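Local atomic coordinates of fructose-bisphosphate aldolase (Thermus caldophilus, PDB entry 2FJK), a protein that belongs to the class II aldolases, enzymes built on a TIM-barrel fold, forms a four-chain assembly, and holds 1,3-dihydroxyacetonephosphate in a pocket. Residues G20-N25 with S294-F299; P74-L79 with F96-I101; A150-P155 with H191-R196; N154-R159 with A198-A203; L258-L263 with K279-A284. One frame throughout, in Å; residues are numbered along the deposited sequence.

Interaction 1 of 5, residues G20-N25 with S294-F299; sequences GAFNTN and SRMELF
Two phenylalanines and the aliphatic stem of an arginine join strand 20-23 to helix 294-299, and the short axes run nearly antiparallel, 9.5 Å apart. Phe22 has CG anti to its carbonyl carbon, beside the backbone N (chi1 -54°), which sends the ring towards the helix. There the edge of the ring receives Arg295: CE2 of Phe22 is 3.6 Å from CG of Arg295, close to the ring plane. Arg295 leaves the helix with CG anti to the backbone N, bends at chi2 (59°) and then straightens, so its methylene groups meet the aromatic ring while the charged end travels on. NE bonds to Thr252 OG1, and NH2 makes a weaker hydrogen bond to Ala210 O. One face of the guanidinium lies against CE1 of Phe299. Phe299, with CG beside its backbone N (chi1 -62°), brings CD2 to 3.6 Å from CA of Gly20. Glycine suits this place because that ring sits on CA where a side chain would point, and the Phe22 ring crowds the same spot. Selenomethionine Met296 adds a looser apolar touch, CG to Phe22 CZ at 4.4 Å. This is the strand-to-helix packing of a TIM barrel, and Asn23, on the same strand, touches the bound 1,3-dihydroxyacetonephosphate. The last turns of helix 277-299 thus pack against strands 19-23 and 247-252, beside helix 236-244.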
# COMPACT_ATOMS: atom_id res chain seq x y z
N GLY A 20 5.10 -8.77 -24.38
CA GLY A 20 4.88 -10.05 -23.74
C GLY A 20 4.02 -10.03 -22.49
O GLY A 20 4.14 -9.14 -21.65
N ALA A 21 3.12 -11.00 -22.39
CA ALA A 21 2.26 -11.14 -21.22
C ALA A 21 2.80 -12.43 -20.63
O ALA A 21 2.95 -13.43 -21.34
CB ALA A 21 0.79 -11.30 -21.63
N PHE A 22 3.12 -12.41 -19.34
CA PHE A 22 3.68 -13.59 -18.70
C PHE A 22 2.91 -13.97 -17.45
O PHE A 22 2.66 -13.14 -16.57
CB PHE A 22 5.15 -13.35 -18.36
CG PHE A 22 5.98 -12.93 -19.54
CD1 PHE A 22 6.01 -11.60 -19.94
CD2 PHE A 22 6.73 -13.86 -20.25
CE1 PHE A 22 6.77 -11.19 -21.04
CE2 PHE A 22 7.50 -13.47 -21.35
CZ PHE A 22 7.52 -12.13 -21.74
N ASN A 23 2.55 -15.25 -17.37
CA ASN A 23 1.80 -15.76 -16.23
C ASN A 23 2.68 -15.90 -15.01
O ASN A 23 3.84 -16.30 -15.12
CB ASN A 23 1.18 -17.12 -16.58
CG ASN A 23 0.06 -16.98 -17.56
OD1 ASN A 23 -1.09 -16.71 -17.19
ND2 ASN A 23 0.37 -17.14 -18.84
N THR A 24 2.12 -15.55 -13.86
CA THR A 24 2.84 -15.61 -12.59
C THR A 24 1.94 -16.26 -11.57
O THR A 24 0.73 -16.11 -11.63
CB THR A 24 3.15 -14.23 -12.02
OG1 THR A 24 3.61 -13.36 -13.05
CG2 THR A 24 4.19 -14.36 -10.92
N ASN A 25 2.54 -16.94 -10.61
CA ASN A 25 1.79 -17.60 -9.56
C ASN A 25 2.38 -17.33 -8.17
O ASN A 25 1.76 -17.66 -7.16
CB ASN A 25 1.69 -19.10 -9.85
CG ASN A 25 0.60 -19.41 -10.86
OD1 ASN A 25 -0.57 -19.53 -10.50
ND2 ASN A 25 0.96 -19.51 -12.14
N SER A 294 14.69 -13.48 -23.56
CA SER A 294 14.73 -13.91 -24.96
C SER A 294 13.36 -13.73 -25.61
O SER A 294 13.24 -13.36 -26.78
CB SER A 294 15.20 -15.37 -25.07
OG SER A 294 14.35 -16.27 -24.40
N ARG A 295 12.31 -13.95 -24.82
CA ARG A 295 10.94 -13.79 -25.28
C ARG A 295 10.74 -12.35 -25.74
O ARG A 295 10.16 -12.09 -26.80
CB ARG A 295 9.99 -14.09 -24.12
CG ARG A 295 8.66 -14.64 -24.54
CD ARG A 295 8.84 -15.93 -25.31
NE ARG A 295 7.54 -16.47 -25.68
CZ ARG A 295 7.33 -17.29 -26.70
NH1 ARG A 295 8.33 -17.67 -27.48
NH2 ARG A 295 6.10 -17.71 -26.94
N MSE A 296 11.22 -11.41 -24.93
CA MSE A 296 11.11 -9.99 -25.27
C MSE A 296 11.95 -9.66 -26.51
O MSE A 296 11.59 -8.76 -27.27
CB MSE A 296 11.54 -9.13 -24.08
CG MSE A 296 10.67 -9.32 -22.85
SE MSE A 296 11.34 -8.44 -21.28
CE MSE A 296 12.56 -9.73 -20.64
N GLU A 297 13.05 -10.39 -26.71
CA GLU A 297 13.89 -10.17 -27.89
C GLU A 297 13.12 -10.60 -29.14
O GLU A 297 13.17 -9.95 -30.17
CB GLU A 297 15.16 -11.00 -27.84
CG GLU A 297 16.20 -10.55 -26.85
CD GLU A 297 17.50 -11.30 -27.03
OE1 GLU A 297 17.49 -12.55 -26.96
OE2 GLU A 297 18.54 -10.64 -27.26
N LEU A 298 12.41 -11.71 -29.03
CA LEU A 298 11.63 -12.24 -30.13
C LEU A 298 10.44 -11.32 -30.43
O LEU A 298 10.05 -11.16 -31.59
CB LEU A 298 11.13 -13.65 -29.80
CG LEU A 298 10.19 -14.33 -30.78
CD1 LEU A 298 10.87 -14.48 -32.14
CD2 LEU A 298 9.79 -15.69 -30.22
N PHE A 299 9.88 -10.72 -29.39
CA PHE A 299 8.72 -9.84 -29.54
C PHE A 299 9.06 -8.44 -30.02
O PHE A 299 8.19 -7.72 -30.51
CB PHE A 299 7.94 -9.75 -28.22
CG PHE A 299 7.38 -11.08 -27.74
CD1 PHE A 299 7.29 -12.17 -28.60
CD2 PHE A 299 6.93 -11.21 -26.43
CE1 PHE A 299 6.74 -13.38 -28.15
CE2 PHE A 299 6.38 -12.42 -25.98
CZ PHE A 299 6.28 -13.50 -26.84

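Interaction 2 of 5, residues P74-L79 with F96-I101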
# COMPACT_ATOMS: atom_id res chain seq x y z
N PRO A 74 6.63 0.45 -18.31
CA PRO A 74 5.17 0.30 -18.28
C PRO A 74 4.79 -1.13 -17.95
O PRO A 74 5.28 -2.06 -18.58
CB PRO A 74 4.75 0.68 -19.71
CG PRO A 74 5.88 1.57 -20.19
CD PRO A 74 7.09 0.87 -19.64
N VAL A 75 3.93 -1.30 -16.95
CA VAL A 75 3.49 -2.63 -16.54
C VAL A 75 1.98 -2.70 -16.40
O VAL A 75 1.37 -1.85 -15.75
CB VAL A 75 4.11 -3.05 -15.19
CG1 VAL A 75 3.48 -4.36 -14.72
CG2 VAL A 75 5.62 -3.21 -15.31
N ALA A 76 1.38 -3.72 -17.01
CA ALA A 76 -0.07 -3.93 -16.92
C ALA A 76 -0.31 -5.24 -16.19
O ALA A 76 0.46 -6.19 -16.33
CB ALA A 76 -0.69 -3.99 -18.32
N VAL A 77 -1.37 -5.28 -15.40
CA VAL A 77 -1.75 -6.48 -14.65
C VAL A 77 -3.10 -6.97 -15.21
O VAL A 77 -4.14 -6.35 -14.97
CB VAL A 77 -1.85 -6.16 -13.15
CG1 VAL A 77 -2.30 -7.39 -12.37
CG2 VAL A 77 -0.49 -5.65 -12.63
N HIS A 78 -3.07 -8.07 -15.98
CA HIS A 78 -4.27 -8.63 -16.62
C HIS A 78 -4.78 -9.94 -16.02
O HIS A 78 -4.00 -10.77 -15.57
CB HIS A 78 -4.02 -8.88 -18.11
CG HIS A 78 -3.80 -7.64 -18.92
ND1 HIS A 78 -4.14 -7.55 -20.25
CD2 HIS A 78 -3.27 -6.44 -18.59
CE1 HIS A 78 -3.83 -6.35 -20.71
NE2 HIS A 78 -3.30 -5.65 -19.72
N LEU A 79 -6.10 -10.13 -16.06
CA LEU A 79 -6.74 -11.33 -15.54
C LEU A 79 -6.46 -12.57 -16.40
O LEU A 79 -5.97 -13.57 -15.90
CB LEU A 79 -8.25 -11.12 -15.39
CG LEU A 79 -9.14 -12.36 -15.19
CD1 LEU A 79 -8.67 -13.18 -13.99
CD2 LEU A 79 -10.59 -11.93 -15.00
N PHE A 96 -6.57 -5.01 -10.77
CA PHE A 96 -6.09 -5.33 -12.10
C PHE A 96 -6.42 -4.16 -13.01
O PHE A 96 -7.44 -3.49 -12.84
CB PHE A 96 -6.73 -6.61 -12.62
CG PHE A 96 -6.23 -7.86 -11.93
CD1 PHE A 96 -5.97 -7.87 -10.56
CD2 PHE A 96 -6.06 -9.04 -12.65
CE1 PHE A 96 -5.55 -9.04 -9.92
CE2 PHE A 96 -5.63 -10.21 -12.02
CZ PHE A 96 -5.38 -10.21 -10.65
N THR A 97 -5.55 -3.91 -13.98
CA THR A 97 -5.73 -2.80 -14.90
C THR A 97 -6.34 -3.21 -16.24
O THR A 97 -6.59 -2.38 -17.11
CB THR A 97 -4.39 -2.10 -15.14
OG1 THR A 97 -3.47 -3.03 -15.72
CG2 THR A 97 -3.84 -1.59 -13.82
N SER A 98 -6.57 -4.51 -16.38
CA SER A 98 -7.17 -5.07 -17.59
C SER A 98 -7.73 -6.45 -17.27
O SER A 98 -7.06 -7.29 -16.66
CB SER A 98 -6.13 -5.19 -18.70
OG SER A 98 -5.02 -4.31 -18.48
N VAL A 99 -8.97 -6.68 -17.68
CA VAL A 99 -9.60 -7.96 -17.44
C VAL A 99 -10.00 -8.62 -18.73
O VAL A 99 -10.05 -7.99 -19.80
CB VAL A 99 -10.87 -7.82 -16.58
CG1 VAL A 99 -10.51 -7.23 -15.23
CG2 VAL A 99 -11.89 -6.96 -17.31
N MSE A 100 -10.29 -9.91 -18.63
CA MSE A 100 -10.66 -10.69 -19.79
C MSE A 100 -11.68 -11.73 -19.42
O MSE A 100 -11.52 -12.47 -18.44
CB MSE A 100 -9.43 -11.37 -20.36
CG MSE A 100 -9.70 -12.16 -21.60
SE MSE A 100 -8.17 -13.21 -22.00
CE MSE A 100 -6.78 -11.91 -21.65
N ILE A 101 -12.74 -11.79 -20.21
CA ILE A 101 -13.78 -12.77 -19.99
C ILE A 101 -13.70 -13.71 -21.18
O ILE A 101 -13.60 -13.27 -22.33
CB ILE A 101 -15.17 -12.08 -19.94
CG1 ILE A 101 -16.27 -13.13 -19.80
CG2 ILE A 101 -15.38 -11.23 -21.19
CD1 ILE A 101 -16.23 -13.88 -18.49
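Strands 75-78 and 98-101 run parallel at 32°, with a single bridge, His78 with Ser98, joining their backbones; their shapes fit where Val77 meets the face of Phe96 and where Leu79 lies against Val99 and Met100. The clearest bump is the methyl CG1 of Val77. It sits over the centre of the Phe96 ring as a CH-pi contact, 4.0 Å from the centroid, and a branched residue suits the spot because it presents a methyl squarely to the flat face. The edge of the ring meets the backbone of 78-79, with Phe96 CD2 3.6 Å from Leu79 N, near the ring plane. Ser98 lies over one face of the His78 imidazole; its OG bonds to Thr4 O, while His78 ND1 bonds to Lys249 NZ. Leu79 leans its CB on Val99 CA at 4.0 Å and carries CD2 to 3.6 Å from Met100 O. Backbone bonds lock these shapes together: Thr97 N gives to Val77 O at 3.0 Å, and Leu79 N to Ser98 O at 3.1 Å. Thr97 holds OG1 in the crowded position between its N and carbonyl carbon, where it accepts Val77 N at 3.1 Å in a fairly straight bond (160°) and also bonds to Val3 O. With helix 85-93 between them, the two strands form a beta-alpha-beta crossover, the repeating element of a TIM barrel.

Interaction 3 of 5, residues A150-P155 with H191-R196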
# COMPACT_ATOMS: atom_id res chain seq x y z
N ALA A 150 -16.18 -23.29 -38.47
CA ALA A 150 -16.15 -24.28 -37.39
C ALA A 150 -15.29 -23.76 -36.25
O ALA A 150 -15.78 -23.42 -35.18
CB ALA A 150 -15.61 -25.61 -37.90
N LEU A 151 -13.99 -23.70 -36.50
CA LEU A 151 -13.03 -23.22 -35.52
C LEU A 151 -12.33 -22.00 -36.10
O LEU A 151 -12.50 -21.68 -37.27
CB LEU A 151 -11.99 -24.31 -35.23
CG LEU A 151 -10.88 -23.95 -34.25
CD1 LEU A 151 -11.46 -23.90 -32.84
CD2 LEU A 151 -9.76 -24.98 -34.33
N LEU A 152 -11.54 -21.33 -35.27
CA LEU A 152 -10.78 -20.15 -35.69
C LEU A 152 -11.63 -18.92 -35.98
O LEU A 152 -12.71 -19.01 -36.56
CB LEU A 152 -9.93 -20.49 -36.92
CG LEU A 152 -9.06 -21.75 -36.80
CD1 LEU A 152 -8.19 -21.87 -38.04
CD2 LEU A 152 -8.20 -21.68 -35.55
N THR A 153 -11.11 -17.77 -35.56
CA THR A 153 -11.77 -16.49 -35.72
C THR A 153 -12.11 -16.12 -37.16
O THR A 153 -11.28 -16.27 -38.06
CB THR A 153 -10.90 -15.35 -35.15
OG1 THR A 153 -10.51 -15.68 -33.81
CG2 THR A 153 -11.68 -14.04 -35.14
N ASN A 154 -13.33 -15.64 -37.36
CA ASN A 154 -13.79 -15.20 -38.67
C ASN A 154 -13.72 -13.67 -38.63
O ASN A 154 -14.39 -13.04 -37.82
CB ASN A 154 -15.24 -15.66 -38.88
CG ASN A 154 -15.86 -15.07 -40.14
OD1 ASN A 154 -15.48 -15.40 -41.26
ND2 ASN A 154 -16.83 -14.18 -39.95
N PRO A 155 -12.90 -13.07 -39.50
CA PRO A 155 -12.76 -11.61 -39.55
C PRO A 155 -14.04 -10.78 -39.44
O PRO A 155 -14.17 -9.98 -38.51
CB PRO A 155 -11.99 -11.37 -40.86
CG PRO A 155 -12.22 -12.63 -41.65
CD PRO A 155 -12.16 -13.70 -40.61
N HIS A 191 -1.89 -17.48 -41.04
CA HIS A 191 -1.45 -16.10 -41.19
C HIS A 191 -2.37 -15.25 -42.06
O HIS A 191 -2.61 -14.08 -41.74
CB HIS A 191 -0.02 -16.07 -41.74
CG HIS A 191 1.01 -16.51 -40.74
ND1 HIS A 191 1.19 -15.87 -39.53
CD2 HIS A 191 1.92 -17.51 -40.78
CE1 HIS A 191 2.17 -16.46 -38.87
NE2 HIS A 191 2.64 -17.45 -39.61
N PRO A 192 -2.89 -15.81 -43.16
CA PRO A 192 -3.79 -15.02 -44.02
C PRO A 192 -5.01 -14.61 -43.22
O PRO A 192 -5.49 -13.48 -43.35
CB PRO A 192 -4.13 -16.00 -45.14
CG PRO A 192 -2.90 -16.84 -45.23
CD PRO A 192 -2.60 -17.11 -43.78
N ARG A 193 -5.51 -15.54 -42.41
CA ARG A 193 -6.67 -15.29 -41.58
C ARG A 193 -6.38 -14.14 -40.62
O ARG A 193 -7.20 -13.25 -40.43
CB ARG A 193 -7.01 -16.55 -40.78
CG ARG A 193 -8.33 -16.49 -40.08
CD ARG A 193 -8.61 -17.77 -39.31
NE ARG A 193 -10.05 -17.98 -39.23
CZ ARG A 193 -10.78 -18.55 -40.18
NH1 ARG A 193 -10.20 -18.97 -41.29
NH2 ARG A 193 -12.09 -18.65 -40.03
N LEU A 194 -5.20 -14.16 -40.02
CA LEU A 194 -4.80 -13.11 -39.09
C LEU A 194 -4.79 -11.78 -39.85
O LEU A 194 -5.28 -10.76 -39.37
CB LEU A 194 -3.41 -13.41 -38.52
CG LEU A 194 -2.80 -12.41 -37.54
CD1 LEU A 194 -3.76 -12.12 -36.38
CD2 LEU A 194 -1.49 -12.97 -37.01
N ALA A 195 -4.24 -11.82 -41.06
CA ALA A 195 -4.15 -10.62 -41.90
C ALA A 195 -5.53 -10.02 -42.18
O ALA A 195 -5.69 -8.80 -42.11
CB ALA A 195 -3.43 -10.96 -43.21
N ARG A 196 -6.51 -10.86 -42.50
CA ARG A 196 -7.87 -10.37 -42.78
C ARG A 196 -8.51 -9.74 -41.56
O ARG A 196 -9.13 -8.68 -41.63
CB ARG A 196 -8.77 -11.52 -43.25
CG ARG A 196 -8.43 -12.12 -44.60
CD ARG A 196 -9.49 -13.15 -44.98
NE ARG A 196 -9.23 -13.81 -46.26
CZ ARG A 196 -10.01 -14.74 -46.79
NH1 ARG A 196 -11.11 -15.13 -46.15
NH2 ARG A 196 -9.71 -15.28 -47.96
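The loop between helices 146-150 and 155-164, on the outer part of this TIM-barrel protein, is gripped by one arginine of helix 191-196. Arg193 leaves the helix with CG anti to its backbone N and stays extended to NE; an arginine is long enough to cross to the loop carbonyl and has an N-H to give it. NE donates to Thr153 O in a very short bond of 2.4 Å, bent to 130° at the hydrogen, with the donor above the carbonyl plane. Leu152 lays its CB over one face of the guanidinium, 3.4 Å from Arg193 NE, so the flat group meets apolar carbon there. Further along, Pro155 and Arg196 lie side by side. Proline fits the first turn of helix 155-164, where no N-H is needed, and Asn154 occupies the N-cap position before it. In the next shell, Thr153 OG1 bonds to Leu133 O and Ala173 N, which ties the loop to the end of strand 128-133 and to the residue following strand 171-172. The last touch is Pro155 CG, 4.0 Å from CB of Arg196.

Interaction 4 of 5, residues N154-R159 with A198-A203; sequences NPEEAR and AKLVPA
Leu200 holds CG anti to its carbonyl carbon (chi1 -53°), which points the branched tip from the last part of helix 191-200 at helix 155-159, its neighbour on the outer layer of the TIM barrel. From that tip, CD1 lies 3.8 Å from Pro155 CB and 3.2 Å from Glu156 OE2, the glutamate chain having folded back through a bend at chi2. The other methyl faces Arg159, whose chain starts anti to the backbone N (chi1 177°) and turns at chi3 (-58°). Its NH2 therefore comes within 3.0 Å of Leu200 CD2, a tight approach at the edge of the guanidinium. The leucine methyls lie between the ring of Pro155 and the charged ends of Glu156 and Arg159, as suits a partly exposed residue. Deeper in, Val201 keeps CG2 anti to its carbonyl carbon and meets Ala158, whose lone methyl lets the two backbones draw close. This part of the chain is also held by Arg13, which bonds to Ala198 O and Val201 O. Here Val201 CG2 lies 3.6 Å from Ala158 CB and equally 3.6 Å from Arg159 N.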
# COMPACT_ATOMS: atom_id res chain seq x y z
N ASN A 154 -13.33 -15.64 -37.36
CA ASN A 154 -13.79 -15.20 -38.67
C ASN A 154 -13.72 -13.67 -38.63
O ASN A 154 -14.39 -13.04 -37.82
CB ASN A 154 -15.24 -15.66 -38.88
CG ASN A 154 -15.86 -15.07 -40.14
OD1 ASN A 154 -15.48 -15.40 -41.26
ND2 ASN A 154 -16.83 -14.18 -39.95
N PRO A 155 -12.90 -13.07 -39.50
CA PRO A 155 -12.76 -11.61 -39.55
C PRO A 155 -14.04 -10.78 -39.44
O PRO A 155 -14.17 -9.98 -38.51
CB PRO A 155 -11.99 -11.37 -40.86
CG PRO A 155 -12.22 -12.63 -41.65
CD PRO A 155 -12.16 -13.70 -40.61
N GLU A 156 -14.98 -10.97 -40.36
CA GLU A 156 -16.23 -10.21 -40.31
C GLU A 156 -16.84 -10.28 -38.92
O GLU A 156 -17.27 -9.27 -38.38
CB GLU A 156 -17.23 -10.76 -41.33
CG GLU A 156 -17.15 -10.12 -42.69
CD GLU A 156 -15.78 -10.23 -43.31
OE1 GLU A 156 -15.13 -11.29 -43.12
OE2 GLU A 156 -15.35 -9.27 -43.99
N GLU A 157 -16.88 -11.48 -38.36
CA GLU A 157 -17.43 -11.67 -37.03
C GLU A 157 -16.63 -10.86 -36.02
O GLU A 157 -17.18 -10.30 -35.09
CB GLU A 157 -17.38 -13.15 -36.63
CG GLU A 157 -18.47 -14.01 -37.22
CD GLU A 157 -18.42 -15.42 -36.69
OE1 GLU A 157 -18.32 -15.59 -35.45
OE2 GLU A 157 -18.48 -16.37 -37.50
N ALA A 158 -15.32 -10.83 -36.23
CA ALA A 158 -14.42 -10.10 -35.34
C ALA A 158 -14.80 -8.63 -35.23
O ALA A 158 -14.97 -8.11 -34.13
CB ALA A 158 -12.98 -10.25 -35.83
N ARG A 159 -14.92 -7.95 -36.37
CA ARG A 159 -15.27 -6.53 -36.37
C ARG A 159 -16.58 -6.30 -35.63
O ARG A 159 -16.68 -5.42 -34.78
CB ARG A 159 -15.41 -6.00 -37.80
CG ARG A 159 -15.85 -4.55 -37.86
CD ARG A 159 -16.36 -4.17 -39.24
NE ARG A 159 -15.36 -4.38 -40.28
CZ ARG A 159 -15.52 -4.03 -41.55
NH1 ARG A 159 -16.65 -3.45 -41.95
NH2 ARG A 159 -14.55 -4.26 -42.43
N ALA A 198 -7.05 -8.44 -39.01
CA ALA A 198 -6.36 -7.19 -38.68
C ALA A 198 -6.87 -6.05 -39.54
O ALA A 198 -7.05 -4.93 -39.07
CB ALA A 198 -4.85 -7.36 -38.85
N LYS A 199 -7.12 -6.35 -40.81
CA LYS A 199 -7.62 -5.36 -41.75
C LYS A 199 -9.00 -4.85 -41.37
O LYS A 199 -9.40 -3.75 -41.75
CB LYS A 199 -7.65 -5.93 -43.17
CG LYS A 199 -6.29 -6.37 -43.69
CD LYS A 199 -6.34 -6.69 -45.17
CE LYS A 199 -4.98 -7.14 -45.69
NZ LYS A 199 -5.02 -7.46 -47.14
N LEU A 200 -9.73 -5.65 -40.61
CA LEU A 200 -11.07 -5.27 -40.20
C LEU A 200 -11.14 -4.83 -38.74
O LEU A 200 -12.05 -4.10 -38.34
CB LEU A 200 -12.05 -6.43 -40.44
CG LEU A 200 -12.04 -7.03 -41.85
CD1 LEU A 200 -13.26 -7.94 -42.02
CD2 LEU A 200 -12.07 -5.92 -42.89
N VAL A 201 -10.17 -5.26 -37.95
CA VAL A 201 -10.13 -4.91 -36.54
C VAL A 201 -8.86 -4.14 -36.22
O VAL A 201 -7.78 -4.72 -36.11
CB VAL A 201 -10.20 -6.17 -35.65
CG1 VAL A 201 -10.27 -5.77 -34.18
CG2 VAL A 201 -11.41 -7.01 -36.03
N PRO A 202 -8.98 -2.81 -36.08
CA PRO A 202 -7.85 -1.92 -35.78
C PRO A 202 -7.29 -2.08 -34.37
O PRO A 202 -6.09 -1.92 -34.16
CB PRO A 202 -8.44 -0.54 -36.02
CG PRO A 202 -9.86 -0.72 -35.59
CD PRO A 202 -10.23 -2.04 -36.21
N ALA A 203 -8.15 -2.41 -33.42
CA ALA A 203 -7.73 -2.60 -32.03
C ALA A 203 -6.56 -3.58 -31.94
O ALA A 203 -6.35 -4.39 -32.84
CB ALA A 203 -8.89 -3.12 -31.21

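Interaction 5 of 5, residues L258-L263 with K279-A284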
# COMPACT_ATOMS: atom_id res chain seq x y z
N LEU A 258 8.07 -24.84 -17.42
CA LEU A 258 9.07 -25.84 -17.81
C LEU A 258 10.47 -25.44 -17.39
O LEU A 258 11.19 -26.23 -16.78
CB LEU A 258 9.06 -26.04 -19.33
CG LEU A 258 8.57 -27.38 -19.87
CD1 LEU A 258 8.97 -27.47 -21.35
CD2 LEU A 258 9.18 -28.54 -19.09
N ALA A 259 10.87 -24.22 -17.73
CA ALA A 259 12.20 -23.76 -17.35
C ALA A 259 12.37 -23.83 -15.83
O ALA A 259 13.34 -24.40 -15.33
CB ALA A 259 12.42 -22.33 -17.85
N PHE A 260 11.42 -23.26 -15.10
CA PHE A 260 11.46 -23.25 -13.64
C PHE A 260 11.56 -24.66 -13.05
O PHE A 260 12.41 -24.94 -12.20
CB PHE A 260 10.19 -22.57 -13.10
CG PHE A 260 10.27 -22.20 -11.65
CD1 PHE A 260 10.82 -20.99 -11.27
CD2 PHE A 260 9.81 -23.07 -10.67
CE1 PHE A 260 10.91 -20.64 -9.92
CE2 PHE A 260 9.89 -22.74 -9.32
CZ PHE A 260 10.44 -21.53 -8.94
N THR A 261 10.69 -25.56 -13.51
CA THR A 261 10.69 -26.93 -13.01
C THR A 261 11.95 -27.67 -13.46
O THR A 261 12.52 -28.46 -12.71
CB THR A 261 9.43 -27.70 -13.51
OG1 THR A 261 8.24 -27.04 -13.03
CG2 THR A 261 9.44 -29.13 -12.99
N ALA A 262 12.38 -27.41 -14.69
CA ALA A 262 13.58 -28.07 -15.18
C ALA A 262 14.69 -27.80 -14.17
O ALA A 262 15.38 -28.71 -13.73
CB ALA A 262 13.98 -27.52 -16.55
N LEU A 263 14.85 -26.54 -13.79
CA LEU A 263 15.89 -26.20 -12.83
C LEU A 263 15.67 -26.76 -11.43
O LEU A 263 16.62 -27.22 -10.80
CB LEU A 263 16.11 -24.69 -12.80
CG LEU A 263 17.25 -24.32 -13.76
CD1 LEU A 263 16.80 -24.45 -15.20
CD2 LEU A 263 17.69 -22.93 -13.51
N LYS A 279 17.94 -22.20 -2.75
CA LYS A 279 19.01 -22.84 -3.50
C LYS A 279 18.46 -23.49 -4.78
O LYS A 279 19.20 -23.66 -5.75
CB LYS A 279 19.72 -23.91 -2.66
CG LYS A 279 20.49 -23.36 -1.44
CD LYS A 279 21.64 -22.45 -1.86
CE LYS A 279 22.33 -21.87 -0.64
NZ LYS A 279 23.23 -20.73 -0.98
N TYR A 280 17.18 -23.86 -4.78
CA TYR A 280 16.62 -24.44 -5.99
C TYR A 280 15.58 -23.54 -6.65
O TYR A 280 15.37 -23.60 -7.86
CB TYR A 280 16.08 -25.86 -5.76
CG TYR A 280 15.13 -26.10 -4.59
CD1 TYR A 280 13.76 -25.87 -4.72
CD2 TYR A 280 15.60 -26.59 -3.38
CE1 TYR A 280 12.88 -26.14 -3.66
CE2 TYR A 280 14.74 -26.86 -2.32
CZ TYR A 280 13.37 -26.63 -2.46
OH TYR A 280 12.52 -26.88 -1.41
N LEU A 281 14.93 -22.67 -5.86
CA LEU A 281 13.94 -21.75 -6.43
C LEU A 281 14.67 -20.55 -7.02
O LEU A 281 14.17 -19.89 -7.94
CB LEU A 281 12.96 -21.27 -5.37
CG LEU A 281 12.10 -22.34 -4.69
CD1 LEU A 281 11.23 -21.67 -3.64
CD2 LEU A 281 11.24 -23.07 -5.73
N GLY A 282 15.85 -20.26 -6.47
CA GLY A 282 16.64 -19.14 -6.95
C GLY A 282 17.13 -19.39 -8.37
O GLY A 282 16.91 -18.58 -9.26
N PRO A 283 17.80 -20.52 -8.60
CA PRO A 283 18.27 -20.79 -9.96
C PRO A 283 17.09 -21.04 -10.91
O PRO A 283 17.20 -20.79 -12.10
CB PRO A 283 19.20 -21.99 -9.78
CG PRO A 283 18.70 -22.64 -8.54
CD PRO A 283 18.35 -21.49 -7.65
N ALA A 284 15.96 -21.51 -10.37
CA ALA A 284 14.78 -21.74 -11.19
C ALA A 284 14.22 -20.39 -11.62
O ALA A 284 13.82 -20.22 -12.76
CB ALA A 284 13.71 -22.52 -10.42
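From CB, the side chain of Phe260 turns its ring to the neighbouring helix by placing CG anti to the backbone N, chi1 -166°. At the base of the ring, CG is 3.7 Å from Ala284 CB. CD1 comes closer, to 3.4 Å from that methyl, and also has Ala284 O beside it. CE1 holds the same distance from Ala284 CB, with CD2 a little farther, because the methyl stands almost over the middle of the ring: this is a CH-pi contact, only 15° off the ring normal. Alanine suits the place because its single methyl is all that stands between the ring and a backbone this close, the CA atoms of Phe260 and Ala284 being 4.4 Å apart. Towards the tip CE2 lies 3.8 Å from Leu281 CD2, and CZ meets the same methyl at 3.6 Å. Helices 254-270 and 277-299 form an antiparallel helical hairpin at the C-terminal end of this barrel protein, their short axes 8.3 Å apart. One turn on, Leu263 rests CB on Ala284 CA at 3.6 Å, and Pro283, which has no N-H to give, marks a kink in its helix. Phe260 also meets the ring of Phe29, and across the interface Thr261 OG1 hydrogen-bonds to Tyr280 OH of the second subunit.

Overall arrangement
Interaction 1 joins strand 19-23 to helix 277-299 and encloses the others along the chain: interaction 2 closes before 3 and 4 begin, and these close before 5. Interactions 1 and 2, centres about 15 Å apart, both reach the same parallel sheet of the barrel, interaction 1 where a helix packs on it and interaction 2 where strands 75-78 and 98-101 adjoin. Interactions 3 and 4 share Asn154, Pro155 and helix 191-200, with centres about 9 Å apart. Interaction 5 reuses helix 277-299, its centre about 37 Å from that of interaction 3. Interaction 1 carries Asn23 of the pocket, whereas 3 and 4 lie on outer helices. Interaction 5 borders the second subunit; in interaction 2, Phe96 O bonds to Arg93 of the third subunit.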